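Local coordinates for protein laminin subunit ALPHA-1 (Mus musculus, PDB 2JD4) that forms part of laminin-111 in basement membranes and, through its LG4-5 domains, probably helps to anchor the molecule at the cell surface, at residues E199-E204 against Q371-H376; T225-T230 against V348-L353; N234-G239 against G249-D254; K284-Q289 against T300-S305. The protein carries 4 engineered substitutions. All coordinates share one frame; numbering follows the deposited sequence.

Contact 1: residues E199-E204 against Q371-H376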
loop_
_atom_site.group_PDB
_atom_site.type_symbol
_atom_site.label_atom_id
_atom_site.label_comp_id
_atom_site.label_asym_id
_atom_site.label_seq_id
_atom_site.Cartn_x
_atom_site.Cartn_y
_atom_site.Cartn_z
ATOM N N GLU A 199 9.461 3.526 3.011
ATOM C CA GLU A 199 8.151 2.957 3.305
ATOM C C GLU A 199 7.101 4.034 3.558
ATOM O O GLU A 199 7.303 4.923 4.387
ATOM C CB GLU A 199 8.223 2.032 4.519
ATOM C CG GLU A 199 6.877 1.402 4.862
ATOM C CD GLU A 199 6.978 0.361 5.955
ATOM O OE1 GLU A 199 8.067 0.233 6.555
ATOM O OE2 GLU A 199 5.966 -0.323 6.217
ATOM N N GLY A 200 5.980 3.940 2.843
ATOM C CA GLY A 200 4.907 4.910 3.006
ATOM C C GLY A 200 4.093 5.237 1.761
ATOM O O GLY A 200 4.385 4.774 0.656
ATOM N N THR A 201 3.059 6.057 1.953
ATOM C CA THR A 201 2.184 6.477 0.870
ATOM C C THR A 201 2.296 7.982 0.653
ATOM O O THR A 201 2.090 8.766 1.582
ATOM C CB THR A 201 0.717 6.156 1.192
ATOM O OG1 THR A 201 0.520 4.739 1.178
ATOM C CG2 THR A 201 -0.203 6.822 0.191
ATOM N N PHE A 202 2.598 8.377 -0.577
ATOM C CA PHE A 202 2.738 9.790 -0.916
ATOM C C PHE A 202 1.403 10.474 -1.235
ATOM O O PHE A 202 0.568 9.921 -1.956
ATOM C CB PHE A 202 3.669 9.945 -2.119
ATOM C CG PHE A 202 3.966 11.377 -2.473
ATOM C CD1 PHE A 202 4.534 12.233 -1.533
ATOM C CD2 PHE A 202 3.690 11.865 -3.748
ATOM C CE1 PHE A 202 4.827 13.558 -1.856
ATOM C CE2 PHE A 202 3.981 13.195 -4.082
ATOM C CZ PHE A 202 4.549 14.037 -3.134
ATOM N N PHE A 203 1.226 11.675 -0.676
ATOM C CA PHE A 203 0.045 12.513 -0.881
ATOM C C PHE A 203 0.609 13.816 -1.476
ATOM O O PHE A 203 1.316 14.550 -0.787
ATOM C CB PHE A 203 -0.646 12.834 0.451
ATOM C CG PHE A 203 -1.321 11.655 1.110
ATOM C CD1 PHE A 203 -0.577 10.640 1.707
ATOM C CD2 PHE A 203 -2.712 11.591 1.173
ATOM C CE1 PHE A 203 -1.207 9.579 2.360
ATOM C CE2 PHE A 203 -3.356 10.541 1.823
ATOM C CZ PHE A 203 -2.602 9.530 2.421
ATOM N N GLU A 204 0.301 14.103 -2.736
ATOM C CA GLU A 204 0.840 15.294 -3.400
ATOM C C GLU A 204 0.262 16.651 -2.981
ATOM O O GLU A 204 0.826 17.692 -3.337
ATOM C CB GLU A 204 0.729 15.146 -4.923
ATOM C CG GLU A 204 -0.675 15.308 -5.488
ATOM C CD GLU A 204 -0.739 15.055 -6.987
ATOM O OE1 GLU A 204 -1.782 15.355 -7.600
ATOM O OE2 GLU A 204 0.248 14.549 -7.556
ATOM N N GLN A 371 -7.567 10.258 -5.315
ATOM C CA GLN A 371 -7.164 11.415 -6.115
ATOM C C GLN A 371 -5.869 12.016 -5.563
ATOM O O GLN A 371 -5.812 12.407 -4.397
ATOM C CB GLN A 371 -8.254 12.496 -6.087
ATOM C CG GLN A 371 -9.665 12.016 -6.415
ATOM C CD GLN A 371 -9.803 11.500 -7.834
ATOM O OE1 GLN A 371 -9.340 12.133 -8.787
ATOM N NE2 GLN A 371 -10.455 10.350 -7.985
ATOM N N GLY A 372 -4.836 12.100 -6.397
ATOM C CA GLY A 372 -3.579 12.675 -5.944
ATOM C C GLY A 372 -2.915 11.956 -4.781
ATOM O O GLY A 372 -2.218 12.577 -3.977
ATOM N N VAL A 373 -3.125 10.646 -4.694
ATOM C CA VAL A 373 -2.543 9.825 -3.630
ATOM C C VAL A 373 -1.939 8.587 -4.285
ATOM O O VAL A 373 -2.534 8.020 -5.200
ATOM C CB VAL A 373 -3.613 9.387 -2.606
ATOM C CG1 VAL A 373 -2.984 8.502 -1.531
ATOM C CG2 VAL A 373 -4.257 10.617 -1.982
ATOM N N PHE A 374 -0.772 8.162 -3.806
ATOM C CA PHE A 374 -0.066 7.024 -4.389
ATOM C C PHE A 374 0.320 6.002 -3.316
ATOM O O PHE A 374 1.449 5.965 -2.842
ATOM C CB PHE A 374 1.166 7.555 -5.135
ATOM C CG PHE A 374 0.849 8.698 -6.077
ATOM C CD1 PHE A 374 0.702 9.997 -5.592
ATOM C CD2 PHE A 374 0.642 8.468 -7.426
ATOM C CE1 PHE A 374 0.350 11.045 -6.442
ATOM C CE2 PHE A 374 0.287 9.508 -8.289
ATOM C CZ PHE A 374 0.141 10.799 -7.793
ATOM N N PRO A 375 -0.632 5.139 -2.933
ATOM C CA PRO A 375 -0.399 4.123 -1.904
ATOM C C PRO A 375 0.856 3.283 -2.021
ATOM O O PRO A 375 1.131 2.698 -3.070
ATOM C CB PRO A 375 -1.682 3.281 -1.932
ATOM C CG PRO A 375 -2.255 3.530 -3.266
ATOM C CD PRO A 375 -1.959 4.973 -3.548
ATOM N N HIS A 376 1.615 3.264 -0.927
ATOM C CA HIS A 376 2.840 2.485 -0.799
ATOM C C HIS A 376 4.055 3.034 -1.541
ATOM O O HIS A 376 5.147 2.474 -1.433
ATOM C CB HIS A 376 2.574 1.028 -1.216
ATOM C CG HIS A 376 1.458 0.379 -0.450
ATOM N ND1 HIS A 376 1.505 0.181 0.913
ATOM C CD2 HIS A 376 0.258 -0.100 -0.856
ATOM C CE1 HIS A 376 0.382 -0.390 1.314
ATOM N NE2 HIS A 376 -0.392 -0.573 0.260
HETATM O O HOH W 1 5.963 1.309 0.989
#
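Phe202 and Phe374 form a hydrogen-bonded pair, and Phe203 and Val373 the non-hydrogen-bonded pair next to it, where strand 201-204 runs antiparallel to strand 369-374. The pairing belongs to LG5, the second laminin G domain of this fragment, a beta-sandwich. Phe374 N donates to Phe202 O over 2.9 Å, and Glu204 N to Gly372 O over 3.2 Å. Past Pro375 a side chain takes over as acceptor. His376 N reaches Thr201 OG1 at 2.8 Å in a nearly straight bond (170°). A chi1 of -69° puts this hydroxyl beside the Thr201 backbone N and sends CG2 anti to it, against Phe374 O and Val373 CG1.

Phe202 and Phe374 lie side by side on one face of the sheet, with Phe202 CD2 4.0 Å from Phe374 CD1. Phe203 and Val373 share the other face. There Val373 CG1 makes a CH-pi contact 4.0 Å from the centroid of the Phe203 ring, while Val373 CG2 meets Phe203 CD2. Val348 also touches Phe203. The extended chain of Glu204 runs past Gly372. Its OE1 is hydrogen-bonded to Ser206 OG, and Glu204 OE2 lies at the edge of the Phe374 ring, 3.7 Å from Phe374 CE1. At the far end a water accepts from Gly200 N and donates to His376 O at 2.8 Å.

Contact 2: residues T225-T230 against V348-L353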
loop_
_atom_site.group_PDB
_atom_site.type_symbol
_atom_site.label_atom_id
_atom_site.label_comp_id
_atom_site.label_asym_id
_atom_site.label_seq_id
_atom_site.Cartn_x
_atom_site.Cartn_y
_atom_site.Cartn_z
ATOM N N THR A 225 -3.840 5.113 15.151
ATOM C CA THR A 225 -2.389 5.276 15.211
ATOM C C THR A 225 -1.828 5.385 13.795
ATOM O O THR A 225 -2.316 4.733 12.871
ATOM C CB THR A 225 -1.707 4.077 15.908
ATOM O OG1 THR A 225 -2.203 3.949 17.247
ATOM C CG2 THR A 225 -0.205 4.279 15.951
ATOM N N LEU A 226 -0.802 6.209 13.628
ATOM C CA LEU A 226 -0.188 6.390 12.323
ATOM C C LEU A 226 1.111 7.160 12.460
ATOM O O LEU A 226 1.397 7.724 13.512
ATOM C CB LEU A 226 -1.138 7.155 11.395
ATOM C CG LEU A 226 -1.532 8.599 11.747
ATOM C CD1 LEU A 226 -0.398 9.576 11.426
ATOM C CD2 LEU A 226 -2.760 8.981 10.946
ATOM N N GLU A 227 1.896 7.167 11.388
ATOM C CA GLU A 227 3.150 7.907 11.348
ATOM C C GLU A 227 3.044 8.813 10.136
ATOM O O GLU A 227 2.495 8.414 9.105
ATOM C CB GLU A 227 4.342 6.970 11.171
ATOM C CG GLU A 227 4.575 6.012 12.318
ATOM C CD GLU A 227 5.738 5.079 12.048
ATOM O OE1 GLU A 227 6.840 5.583 11.744
ATOM O OE2 GLU A 227 5.552 3.848 12.135
ATOM N N PHE A 228 3.557 10.033 10.249
ATOM C CA PHE A 228 3.492 10.957 9.130
ATOM C C PHE A 228 4.759 11.796 9.022
ATOM O O PHE A 228 5.472 11.985 10.002
ATOM C CB PHE A 228 2.273 11.881 9.290
ATOM C CG PHE A 228 2.433 12.931 10.368
ATOM C CD1 PHE A 228 3.094 14.130 10.104
ATOM C CD2 PHE A 228 1.923 12.717 11.648
ATOM C CE1 PHE A 228 3.244 15.102 11.098
ATOM C CE2 PHE A 228 2.067 13.683 12.653
ATOM C CZ PHE A 228 2.730 14.878 12.375
ATOM N N ARG A 229 5.026 12.292 7.818
ATOM C CA ARG A 229 6.170 13.156 7.559
ATOM C C ARG A 229 5.650 14.196 6.584
ATOM O O ARG A 229 4.892 13.874 5.665
ATOM C CB ARG A 229 7.345 12.388 6.930
ATOM C CG ARG A 229 7.123 11.914 5.494
ATOM C CD ARG A 229 8.430 11.426 4.857
ATOM N NE ARG A 229 9.384 12.512 4.619
ATOM C CZ ARG A 229 9.259 13.429 3.667
ATOM N NH1 ARG A 229 8.218 13.400 2.849
ATOM N NH2 ARG A 229 10.173 14.381 3.532
ATOM N N THR A 230 6.039 15.449 6.782
ATOM C CA THR A 230 5.565 16.507 5.904
ATOM C C THR A 230 6.441 17.748 5.990
ATOM O O THR A 230 7.160 17.941 6.967
ATOM C CB THR A 230 4.106 16.906 6.275
ATOM O OG1 THR A 230 3.635 17.932 5.391
ATOM C CG2 THR A 230 4.043 17.405 7.707
ATOM N N VAL A 348 2.333 9.076 4.723
ATOM C CA VAL A 348 1.730 8.467 5.904
ATOM C C VAL A 348 2.040 6.963 5.850
ATOM O O VAL A 348 2.007 6.357 4.779
ATOM C CB VAL A 348 0.202 8.674 5.913
ATOM C CG1 VAL A 348 -0.443 7.847 7.025
ATOM C CG2 VAL A 348 -0.110 10.153 6.083
ATOM N N ARG A 349 2.342 6.369 7.001
ATOM C CA ARG A 349 2.673 4.949 7.064
ATOM C C ARG A 349 2.071 4.324 8.323
ATOM O O ARG A 349 1.773 5.025 9.295
ATOM C CB ARG A 349 4.198 4.773 7.081
ATOM C CG ARG A 349 4.776 4.464 8.459
ATOM C CD ARG A 349 6.164 5.060 8.706
ATOM N NE ARG A 349 7.121 4.809 7.638
ATOM C CZ ARG A 349 8.430 5.044 7.735
ATOM N NH1 ARG A 349 8.947 5.525 8.857
ATOM N NH2 ARG A 349 9.224 4.817 6.698
ATOM N N ASN A 350 1.895 3.007 8.294
ATOM C CA ASN A 350 1.351 2.261 9.427
ATOM C C ASN A 350 0.055 2.824 10.002
ATOM O O ASN A 350 -0.062 3.031 11.214
ATOM C CB ASN A 350 2.403 2.160 10.539
ATOM C CG ASN A 350 3.627 1.370 10.110
ATOM O OD1 ASN A 350 3.507 0.288 9.534
ATOM N ND2 ASN A 350 4.814 1.903 10.395
ATOM N N LEU A 351 -0.917 3.064 9.131
ATOM C CA LEU A 351 -2.216 3.585 9.552
ATOM C C LEU A 351 -3.057 2.427 10.089
ATOM O O LEU A 351 -3.358 1.485 9.353
ATOM C CB LEU A 351 -2.933 4.220 8.363
ATOM C CG LEU A 351 -4.317 4.811 8.626
ATOM C CD1 LEU A 351 -4.216 5.956 9.623
ATOM C CD2 LEU A 351 -4.905 5.300 7.314
ATOM N N ARG A 352 -3.450 2.505 11.356
ATOM C CA ARG A 352 -4.231 1.430 11.962
ATOM C C ARG A 352 -5.326 1.901 12.913
ATOM O O ARG A 352 -5.216 2.950 13.541
ATOM C CB ARG A 352 -3.291 0.479 12.703
ATOM C CG ARG A 352 -2.477 1.179 13.787
ATOM C CD ARG A 352 -1.045 0.648 13.907
ATOM N NE ARG A 352 -0.963 -0.681 14.508
ATOM C CZ ARG A 352 -1.218 -1.818 13.866
ATOM N NH1 ARG A 352 -1.575 -1.803 12.589
ATOM N NH2 ARG A 352 -1.109 -2.976 14.506
ATOM N N LEU A 353 -6.383 1.102 13.016
ATOM C CA LEU A 353 -7.501 1.414 13.899
ATOM C C LEU A 353 -7.728 0.286 14.900
ATOM O O LEU A 353 -7.849 -0.879 14.523
ATOM C CB LEU A 353 -8.775 1.655 13.084
ATOM C CG LEU A 353 -8.927 3.021 12.405
ATOM C CD1 LEU A 353 -7.785 3.259 11.444
ATOM C CD2 LEU A 353 -10.256 3.072 11.671
#
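Leu226 and Leu351 make the tight part of this contact, on the buried face of two antiparallel strands. Leu226 CD2 lies 3.6 Å from Leu351 CD1, and Leu226 CB meets the same methyl. With CG anti to the backbone N (chi1 180°), Leu351 starts out beside Leu226, and CD1 makes the touch. Val348 CG2 touches Phe228 CB more loosely, at 4.4 Å. Leu288 of strand 286-293 packs on both Leu226 and Phe228.

The other face is polar and partly open to solvent. Here Glu227 stands between Arg349 and Asn350. Its OE2 takes a hydrogen bond from Asn350 ND2 at 2.7 Å, coming from above the carboxylate plane. Its OE1 lies at the edge of the Arg349 guanidinium, a long salt bridge of 3.6 Å to Arg349 NH1. The two planar groups are turned 71° apart, and OE1 also touches Arg349 CD. Arg349 has a stronger partner in Glu382 and a cation-pi contact with Trp285. An alanine at Glu227 would probably leave the Asn350 amide without this acceptor and remove a nearby negative charge from Arg349.

Backbone bonds pair Thr225 with Arg352 and Glu227 with Arg349. For example, Arg349 N donates to Glu227 O at 2.9 Å. Between these pairs Asn350 takes positive phi (50°) and the register slips by one. The arrangement is a beta bulge in an antiparallel pair of the laminin G sandwich.

Contact 3: residues N234-G239 against G249-D254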
loop_
_atom_site.group_PDB
_atom_site.type_symbol
_atom_site.label_atom_id
_atom_site.label_comp_id
_atom_site.label_asym_id
_atom_site.label_seq_id
_atom_site.Cartn_x
_atom_site.Cartn_y
_atom_site.Cartn_z
ATOM N N ASN A 234 -0.051 22.943 6.991
ATOM C CA ASN A 234 -1.482 22.663 7.059
ATOM C C ASN A 234 -1.886 21.457 6.219
ATOM O O ASN A 234 -1.475 21.326 5.070
ATOM C CB ASN A 234 -2.286 23.888 6.607
ATOM C CG ASN A 234 -1.977 25.122 7.428
ATOM O OD1 ASN A 234 -1.096 25.907 7.079
ATOM N ND2 ASN A 234 -2.687 25.290 8.535
ATOM N N GLY A 235 -2.699 20.578 6.797
ATOM C CA GLY A 235 -3.130 19.412 6.056
ATOM C C GLY A 235 -4.029 18.488 6.843
ATOM O O GLY A 235 -3.743 18.157 7.994
ATOM N N VAL A 236 -5.129 18.084 6.216
ATOM C CA VAL A 236 -6.074 17.172 6.834
ATOM C C VAL A 236 -5.475 15.769 6.816
ATOM O O VAL A 236 -4.898 15.355 5.818
ATOM C CB VAL A 236 -7.408 17.143 6.055
ATOM C CG1 VAL A 236 -8.311 16.053 6.623
ATOM C CG2 VAL A 236 -8.089 18.516 6.127
ATOM N N LEU A 237 -5.615 15.040 7.917
ATOM C CA LEU A 237 -5.089 13.681 7.991
ATOM C C LEU A 237 -6.201 12.640 7.871
ATOM O O LEU A 237 -6.123 11.732 7.038
ATOM C CB LEU A 237 -4.325 13.477 9.307
ATOM C CG LEU A 237 -3.013 14.264 9.452
ATOM C CD1 LEU A 237 -2.493 14.162 10.887
ATOM C CD2 LEU A 237 -1.977 13.712 8.463
ATOM N N LEU A 238 -7.244 12.777 8.687
ATOM C CA LEU A 238 -8.334 11.817 8.652
ATOM C C LEU A 238 -9.662 12.374 9.159
ATOM O O LEU A 238 -9.695 13.223 10.054
ATOM C CB LEU A 238 -7.936 10.573 9.461
ATOM C CG LEU A 238 -8.856 9.351 9.544
ATOM C CD1 LEU A 238 -8.006 8.095 9.729
ATOM C CD2 LEU A 238 -9.864 9.519 10.686
ATOM N N GLY A 239 -10.752 11.889 8.562
ATOM C CA GLY A 239 -12.083 12.309 8.953
ATOM C C GLY A 239 -13.144 11.255 8.670
ATOM O O GLY A 239 -13.138 10.601 7.620
ATOM N N GLY A 249 -12.361 13.906 13.700
ATOM C CA GLY A 249 -11.396 14.404 12.732
ATOM C C GLY A 249 -9.998 14.582 13.297
ATOM O O GLY A 249 -9.832 14.840 14.488
ATOM N N LEU A 250 -8.995 14.434 12.432
ATOM C CA LEU A 250 -7.589 14.587 12.800
ATOM C C LEU A 250 -6.977 15.470 11.709
ATOM O O LEU A 250 -7.078 15.151 10.522
ATOM C CB LEU A 250 -6.904 13.219 12.816
ATOM C CG LEU A 250 -5.666 13.016 13.690
ATOM C CD1 LEU A 250 -6.046 13.169 15.156
ATOM C CD2 LEU A 250 -5.088 11.622 13.444
ATOM N N GLU A 251 -6.353 16.575 12.102
ATOM C CA GLU A 251 -5.771 17.497 11.132
ATOM C C GLU A 251 -4.603 18.306 11.682
ATOM O O GLU A 251 -4.435 18.439 12.896
ATOM C CB GLU A 251 -6.851 18.468 10.633
ATOM C CG GLU A 251 -7.763 18.977 11.745
ATOM C CD GLU A 251 -8.741 20.069 11.306
ATOM O OE1 GLU A 251 -9.135 20.118 10.120
ATOM O OE2 GLU A 251 -9.137 20.877 12.173
ATOM N N ILE A 252 -3.796 18.833 10.764
ATOM C CA ILE A 252 -2.650 19.665 11.108
ATOM C C ILE A 252 -3.009 21.082 10.660
ATOM O O ILE A 252 -3.240 21.319 9.479
ATOM C CB ILE A 252 -1.368 19.217 10.349
ATOM C CG1 ILE A 252 -1.011 17.773 10.719
ATOM C CG2 ILE A 252 -0.218 20.141 10.690
ATOM C CD1 ILE A 252 0.247 17.258 10.031
ATOM N N VAL A 253 -3.076 22.011 11.607
ATOM C CA VAL A 253 -3.405 23.401 11.299
ATOM C C VAL A 253 -2.373 24.323 11.947
ATOM O O VAL A 253 -2.252 24.371 13.171
ATOM C CB VAL A 253 -4.815 23.770 11.825
ATOM C CG1 VAL A 253 -5.110 25.242 11.559
ATOM C CG2 VAL A 253 -5.861 22.892 11.152
ATOM N N ASP A 254 -1.624 25.036 11.113
ATOM C CA ASP A 254 -0.595 25.961 11.574
ATOM C C ASP A 254 0.460 25.314 12.466
ATOM O O ASP A 254 0.865 25.888 13.480
ATOM C CB ASP A 254 -1.238 27.140 12.310
ATOM C CG ASP A 254 -2.168 27.940 11.421
ATOM O OD1 ASP A 254 -1.753 28.305 10.298
ATOM O OD2 ASP A 254 -3.312 28.208 11.844
#
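Ile252 and Gly235 form a hydrogen-bonded pair in an antiparallel beta hairpin. Gly235 N donates to Ile252 O at 2.8 Å, and Ile252 N returns a bond to Gly235 O. Ile252 CB lies 3.5 Å from Gly235 O. A chi1 of -61° sets CG1 beside its own backbone N, where Ile252 CG1 meets Leu237 CD1 at 3.9 Å. CD1, at the tip, is carried on past Leu237 to the Phe228 ring.

Further along, Leu237 and Leu238 both face Leu250 in a classic beta bulge. Leu250 O is gripped by two donors, Leu237 N and Leu238 N, each at 3.0 Å. The bond from Leu238 N is the straighter, at 172° against 149°. Leu250 N closes the pattern with Leu238 O at 2.8 Å. The bulge turns the Leu237 side chain toward strand 247-253, and its CB packs on Leu250 O. On the other face Glu251 extends past Val236, and its buried carboxylate is held by Ser339, Ser340 and His260.

At the open end of the hairpin the Asn234 amide lies against Val253 and Asp254. An alanine at Asn234 would probably leave Val253 and the backbone of Asp254 without the amide that lies against them.

No helix is involved. Strand 235-241 lies between strands 247-253 and 322-326, and its leucines and those of its partner pack on strands 222-230 and 286-293 across the sandwich.

Contact 4: residues K284-Q289 against T300-S305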
loop_
_atom_site.group_PDB
_atom_site.type_symbol
_atom_site.label_atom_id
_atom_site.label_comp_id
_atom_site.label_asym_id
_atom_site.label_seq_id
_atom_site.Cartn_x
_atom_site.Cartn_y
_atom_site.Cartn_z
ATOM N N LYS A 284 10.807 14.767 8.899
ATOM C CA LYS A 284 11.122 13.515 9.575
ATOM C C LYS A 284 9.827 12.856 10.031
ATOM O O LYS A 284 8.779 13.497 10.066
ATOM C CB LYS A 284 12.045 13.786 10.763
ATOM C CG LYS A 284 13.342 14.479 10.348
ATOM C CD LYS A 284 14.312 14.676 11.506
ATOM C CE LYS A 284 15.568 15.415 11.030
ATOM N NZ LYS A 284 16.543 15.706 12.122
ATOM N N TRP A 285 9.892 11.576 10.381
ATOM C CA TRP A 285 8.695 10.868 10.811
ATOM C C TRP A 285 8.295 11.146 12.259
ATOM O O TRP A 285 9.142 11.251 13.149
ATOM C CB TRP A 285 8.870 9.364 10.606
ATOM C CG TRP A 285 8.928 8.945 9.153
ATOM C CD1 TRP A 285 10.052 8.705 8.410
ATOM C CD2 TRP A 285 7.812 8.708 8.285
ATOM N NE1 TRP A 285 9.703 8.328 7.134
ATOM C CE2 TRP A 285 8.334 8.322 7.029
ATOM C CE3 TRP A 285 6.419 8.783 8.447
ATOM C CZ2 TRP A 285 7.512 8.010 5.935
ATOM C CZ3 TRP A 285 5.598 8.472 7.362
ATOM C CH2 TRP A 285 6.151 8.089 6.120
ATOM N N HIS A 286 6.986 11.262 12.475
ATOM C CA HIS A 286 6.415 11.512 13.795
ATOM C C HIS A 286 5.329 10.487 14.047
ATOM O O HIS A 286 4.602 10.104 13.125
ATOM C CB HIS A 286 5.816 12.913 13.837
ATOM C CG HIS A 286 6.809 13.992 13.549
ATOM N ND1 HIS A 286 7.747 14.401 14.470
ATOM C CD2 HIS A 286 7.055 14.697 12.420
ATOM C CE1 HIS A 286 8.531 15.313 13.921
ATOM N NE2 HIS A 286 8.131 15.509 12.677
ATOM N N THR A 287 5.221 10.021 15.286
ATOM C CA THR A 287 4.196 9.048 15.614
ATOM C C THR A 287 2.984 9.806 16.128
ATOM O O THR A 287 3.118 10.879 16.724
ATOM C CB THR A 287 4.669 8.051 16.692
ATOM O OG1 THR A 287 4.971 8.754 17.901
ATOM C CG2 THR A 287 5.914 7.307 16.219
ATOM N N LEU A 288 1.802 9.260 15.878
ATOM C CA LEU A 288 0.580 9.906 16.327
ATOM C C LEU A 288 -0.416 8.876 16.842
ATOM O O LEU A 288 -0.677 7.863 16.192
ATOM C CB LEU A 288 -0.024 10.716 15.177
ATOM C CG LEU A 288 -1.241 11.611 15.434
ATOM C CD1 LEU A 288 -1.423 12.540 14.242
ATOM C CD2 LEU A 288 -2.491 10.764 15.653
ATOM N N GLN A 289 -0.958 9.145 18.026
ATOM C CA GLN A 289 -1.937 8.271 18.652
ATOM C C GLN A 289 -3.129 9.123 19.072
ATOM O O GLN A 289 -2.962 10.164 19.692
ATOM C CB GLN A 289 -1.341 7.600 19.891
ATOM C CG GLN A 289 -0.102 6.764 19.633
ATOM C CD GLN A 289 0.579 6.333 20.921
ATOM O OE1 GLN A 289 -0.028 5.675 21.771
ATOM N NE2 GLN A 289 1.845 6.705 21.073
ATOM N N THR A 300 -1.830 11.827 21.371
ATOM C CA THR A 300 -0.425 11.667 21.713
ATOM C C THR A 300 0.450 11.807 20.469
ATOM O O THR A 300 0.281 11.069 19.493
ATOM C CB THR A 300 -0.182 10.288 22.347
ATOM O OG1 THR A 300 -1.085 10.100 23.444
ATOM C CG2 THR A 300 1.250 10.178 22.852
ATOM N N VAL A 301 1.366 12.769 20.502
ATOM C CA VAL A 301 2.277 13.003 19.383
ATOM C C VAL A 301 3.713 12.873 19.882
ATOM O O VAL A 301 4.123 13.570 20.820
ATOM C CB VAL A 301 2.088 14.408 18.778
ATOM C CG1 VAL A 301 3.001 14.577 17.575
ATOM C CG2 VAL A 301 0.632 14.607 18.367
ATOM N N ASP A 302 4.468 11.975 19.255
ATOM C CA ASP A 302 5.848 11.724 19.642
ATOM C C ASP A 302 5.962 11.458 21.145
ATOM O O ASP A 302 6.924 11.876 21.790
ATOM C CB ASP A 302 6.752 12.900 19.248
ATOM C CG ASP A 302 6.869 13.069 17.742
ATOM O OD1 ASP A 302 6.791 12.047 17.023
ATOM O OD2 ASP A 302 7.050 14.218 17.279
ATOM N N GLY A 303 4.971 10.767 21.699
ATOM C CA GLY A 303 4.994 10.448 23.117
ATOM C C GLY A 303 4.359 11.478 24.038
ATOM O O GLY A 303 4.129 11.195 25.214
ATOM N N ASN A 304 4.075 12.667 23.514
ATOM C CA ASN A 304 3.463 13.737 24.298
ATOM C C ASN A 304 1.939 13.635 24.240
ATOM O O ASN A 304 1.345 13.713 23.164
ATOM C CB ASN A 304 3.919 15.091 23.756
ATOM C CG ASN A 304 5.431 15.208 23.688
ATOM O OD1 ASN A 304 6.100 15.359 24.711
ATOM N ND2 ASN A 304 5.977 15.122 22.480
ATOM N N SER A 305 1.312 13.465 25.402
ATOM C CA SER A 305 -0.140 13.333 25.475
ATOM C C SER A 305 -0.876 14.595 25.907
ATOM O O SER A 305 -0.351 15.415 26.657
ATOM C CB SER A 305 -0.522 12.193 26.427
ATOM O OG SER A 305 -0.144 10.930 25.906
HETATM O O HOH W 2 3.298 8.779 20.249
#
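His286 and Asp302 meet ring edge to carboxylate, with the two planes 47° apart. The setting is the beta hairpin of strands 286-293 and 296-301 in the laminin G sandwich. His286 ND1 donates to Asp302 OD2 at 2.9 Å, on the syn lone pair, and OD2 lies tilted from the ring plane. His286 NE2 is bonded to Asp282, and the ring also meets that of Phe228, their planes at about 40°.

The other carboxylate oxygen is held as well. Thr287 N donates to Asp302 OD1 at 3.1 Å, so the two oxygens bind successive residues of one strand. With chi1 at -66°, Asp302 CG is anti to its own carbonyl carbon, on the side of His286 and Thr287. Asp302 N in turn donates to Thr287 O at 3.1 Å. Further along, Gln289 N bonds Thr300 O at 2.7 Å, and the Gln289 and Thr300 side chains lie side by side, CB to CB 3.8 Å.

Asp302 and Gly303 are the middle residues of a type I' turn. Val301 O accepts from both Asn304 N, at 2.8 Å, and Asn304 ND2. A water accepts from Gly303 N in the turn and from Gln289 NE2, the latter at 2.7 Å, and bonds Thr287 OG1.

Overall arrangement
All four contacts are antiparallel strand pairings in LG5. Contact 3 is the most buried, with leucines and a gripped carboxylate. Contacts 1 and 2 are partly buried. Contact 1 carries aromatic rings on both faces, while contact 2 is apolar on one and charged on the other. Contact 4 ends at a surface turn and adds side-chain and water bonds to its backbone pairing. Contacts 1 and 2 meet through neighbouring strands 201-204 and 347-353, where Thr201 N bonds Val348 O. Contacts 2 and 4 are joined by neighbouring strands 222-230 and 286-293. Contact 3 faces them across the core, Ile252 on Phe228 and Leu250 on Leu288. Contacts 2 and 3 each contain a beta bulge.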